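Long-range contact in carbohydrate binding module E1 (Uncultured bacterium, PDB 5KLE), which binds cellopentaose and probably recognises cellulose-like beta-glucan chains as a non-catalytic carbohydrate-binding module: residues C30-K35 with D78-I83. Residues are numbered along the deposited sequence; the frame is centred on the assembly and turned at random. Where two conformers were deposited one is given.
Sequences CIKYNK and DLYIKI
Ile31 faces Ile81 and Tyr33 faces Leu79 as hydrogen-bonded pairs of two antiparallel strands, each pair closed by two N-H...O=C bonds, and the short strand axes approach to 4.5 Å with 148° between their directions. Between these pairs Lys32 sits opposite Tyr80 in a non-hydrogen-bonded pair, where Lys32 CA makes a CA-H...O contact of 3.4 Å with Leu79 O and Tyr80 CA a matching one with Ile31 O.

Lys32, Tyr80, Asn34 and Asp78 share one face. CG of Lys32 is anti to its backbone N (chi1 -179°), and the extended chain beyond it runs side by side with Tyr80, both pointing the same way. The methylenes follow the phenol from CE1 to the hydroxyl: Lys32 CG is 3.6 Å from Tyr80 CE1, and Lys32 CE is 3.7 Å from Tyr80 OH. The ammonium stays 4.0 Å from Asp78 measured NZ to OD2, beyond a salt bridge; one water accepts from NZ and donates to OD2, while a second links NZ to Tyr80 OH. The other carboxylate oxygen takes a nearly straight bond from Asn34, with ND2 2.9 Å from Asp78 OD1. OD1 lies in the amide plane but is approached from above the carboxylate plane, the two planes being 79° apart.

The opposite face is largely apolar, carrying Ile31, Tyr33, Leu79 and Ile81. Ile31 and Ile81 both pack on Phe94 of strand 90-96, and Tyr33 and Ile81 on Leu40 of strand 40-44, so this face meets the second sheet in a beta-sandwich arrangement. Within its own sheet the pair is central, strand 15-16 flanking 30-35 and strand 50-54 flanking 77-86, while the Cys30-Cys8 disulfide ties the N-terminal segment to it.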
# COMPACT_ATOMS: atom_id res chain seq x y z
N CYS A 30 -6.13 1.80 -5.25
CA CYS A 30 -4.86 1.82 -5.97
C CYS A 30 -4.13 3.09 -5.54
O CYS A 30 -4.55 4.20 -5.92
CB CYS A 30 -5.13 1.83 -7.47
SG CYS A 30 -3.59 1.99 -8.45
N ILE A 31 -3.09 2.94 -4.71
CA ILE A 31 -2.46 4.05 -4.00
C ILE A 31 -1.14 4.39 -4.70
O ILE A 31 -0.28 3.51 -4.88
CB ILE A 31 -2.14 3.66 -2.55
CG1 ILE A 31 -3.32 2.96 -1.87
CG2 ILE A 31 -1.63 4.91 -1.75
CD1 ILE A 31 -4.47 3.79 -1.80
N LYS A 32 -0.92 5.68 -5.01
CA LYS A 32 0.38 6.15 -5.46
C LYS A 32 1.20 6.54 -4.23
O LYS A 32 0.70 7.25 -3.35
CB LYS A 32 0.21 7.39 -6.34
CG LYS A 32 1.54 7.95 -6.88
CD LYS A 32 1.32 9.26 -7.66
CE LYS A 32 2.63 9.80 -8.20
NZ LYS A 32 2.32 10.93 -9.16
N TYR A 33 2.45 6.09 -4.18
CA TYR A 33 3.36 6.50 -3.11
C TYR A 33 4.76 6.66 -3.69
O TYR A 33 5.29 5.70 -4.28
CB TYR A 33 3.41 5.45 -1.98
CG TYR A 33 4.34 5.84 -0.85
CD1 TYR A 33 4.08 6.96 -0.08
CD2 TYR A 33 5.51 5.10 -0.58
CE1 TYR A 33 4.95 7.34 0.94
CE2 TYR A 33 6.39 5.48 0.47
CZ TYR A 33 6.10 6.61 1.21
OH TYR A 33 6.91 7.03 2.26
N ASN A 34 5.38 7.82 -3.47
CA ASN A 34 6.77 8.02 -3.89
C ASN A 34 7.71 7.66 -2.74
O ASN A 34 7.66 8.28 -1.67
CB ASN A 34 7.00 9.46 -4.36
CG ASN A 34 8.40 9.67 -4.86
OD1 ASN A 34 9.32 9.93 -4.08
ND2 ASN A 34 8.58 9.56 -6.18
N LYS A 35 8.58 6.65 -2.97
CA LYS A 35 9.65 6.26 -2.03
C LYS A 35 10.97 6.85 -2.48
O LYS A 35 11.52 6.47 -3.52
CB LYS A 35 9.76 4.73 -1.91
CG LYS A 35 10.96 4.35 -1.04
CD LYS A 35 10.90 2.93 -0.49
CE LYS A 35 11.16 1.86 -1.57
NZ LYS A 35 12.63 1.70 -1.89
N ASP A 78 8.17 6.42 -7.90
CA ASP A 78 6.72 6.30 -7.75
C ASP A 78 6.34 4.83 -7.76
O ASP A 78 6.67 4.10 -8.70
CB ASP A 78 5.98 6.96 -8.91
CG ASP A 78 6.05 8.47 -8.88
OD1 ASP A 78 6.25 9.07 -7.80
OD2 ASP A 78 5.83 9.08 -9.96
N LEU A 79 5.59 4.41 -6.74
CA LEU A 79 5.10 3.05 -6.63
C LEU A 79 3.58 3.09 -6.69
O LEU A 79 2.97 4.03 -6.19
CB LEU A 79 5.48 2.47 -5.25
CG LEU A 79 6.99 2.26 -5.04
CD1 LEU A 79 7.18 1.86 -3.59
CD2 LEU A 79 7.57 1.22 -5.96
N TYR A 80 2.98 2.06 -7.28
CA TYR A 80 1.52 1.91 -7.31
C TYR A 80 1.15 0.64 -6.56
O TYR A 80 1.57 -0.46 -6.95
CB TYR A 80 1.01 1.96 -8.77
CG TYR A 80 1.33 3.33 -9.36
CD1 TYR A 80 0.49 4.44 -9.12
CD2 TYR A 80 2.56 3.57 -9.98
CE1 TYR A 80 0.81 5.68 -9.57
CE2 TYR A 80 2.88 4.84 -10.43
CZ TYR A 80 2.01 5.88 -10.24
OH TYR A 80 2.39 7.12 -10.71
N ILE A 81 0.41 0.80 -5.47
CA ILE A 81 0.15 -0.27 -4.51
C ILE A 81 -1.36 -0.55 -4.50
O ILE A 81 -2.17 0.31 -4.08
CB ILE A 81 0.68 0.12 -3.13
CG1 ILE A 81 2.15 0.54 -3.28
CG2 ILE A 81 0.50 -1.04 -2.15
CD1 ILE A 81 2.89 0.83 -1.99
N LYS A 82 -1.75 -1.74 -4.98
CA LYS A 82 -3.15 -2.17 -4.96
C LYS A 82 -3.46 -2.86 -3.63
O LYS A 82 -2.71 -3.75 -3.19
CB LYS A 82 -3.45 -3.15 -6.10
CG LYS A 82 -4.93 -3.57 -6.09
CD LYS A 82 -5.36 -4.19 -7.39
CE LYS A 82 -6.88 -4.48 -7.33
NZ LYS A 82 -7.25 -5.36 -8.44
N ILE A 83 -4.59 -2.48 -3.02
CA ILE A 83 -5.10 -3.17 -1.84
C ILE A 83 -5.94 -4.35 -2.33
O ILE A 83 -7.04 -4.19 -2.86
CB ILE A 83 -5.88 -2.24 -0.90
CG1 ILE A 83 -5.02 -1.02 -0.57
CG2 ILE A 83 -6.24 -3.00 0.40
CD1 ILE A 83 -5.60 -0.10 0.47
O HOH W 1 4.79 11.63 -10.49
O HOH W 2 1.46 9.83 -11.54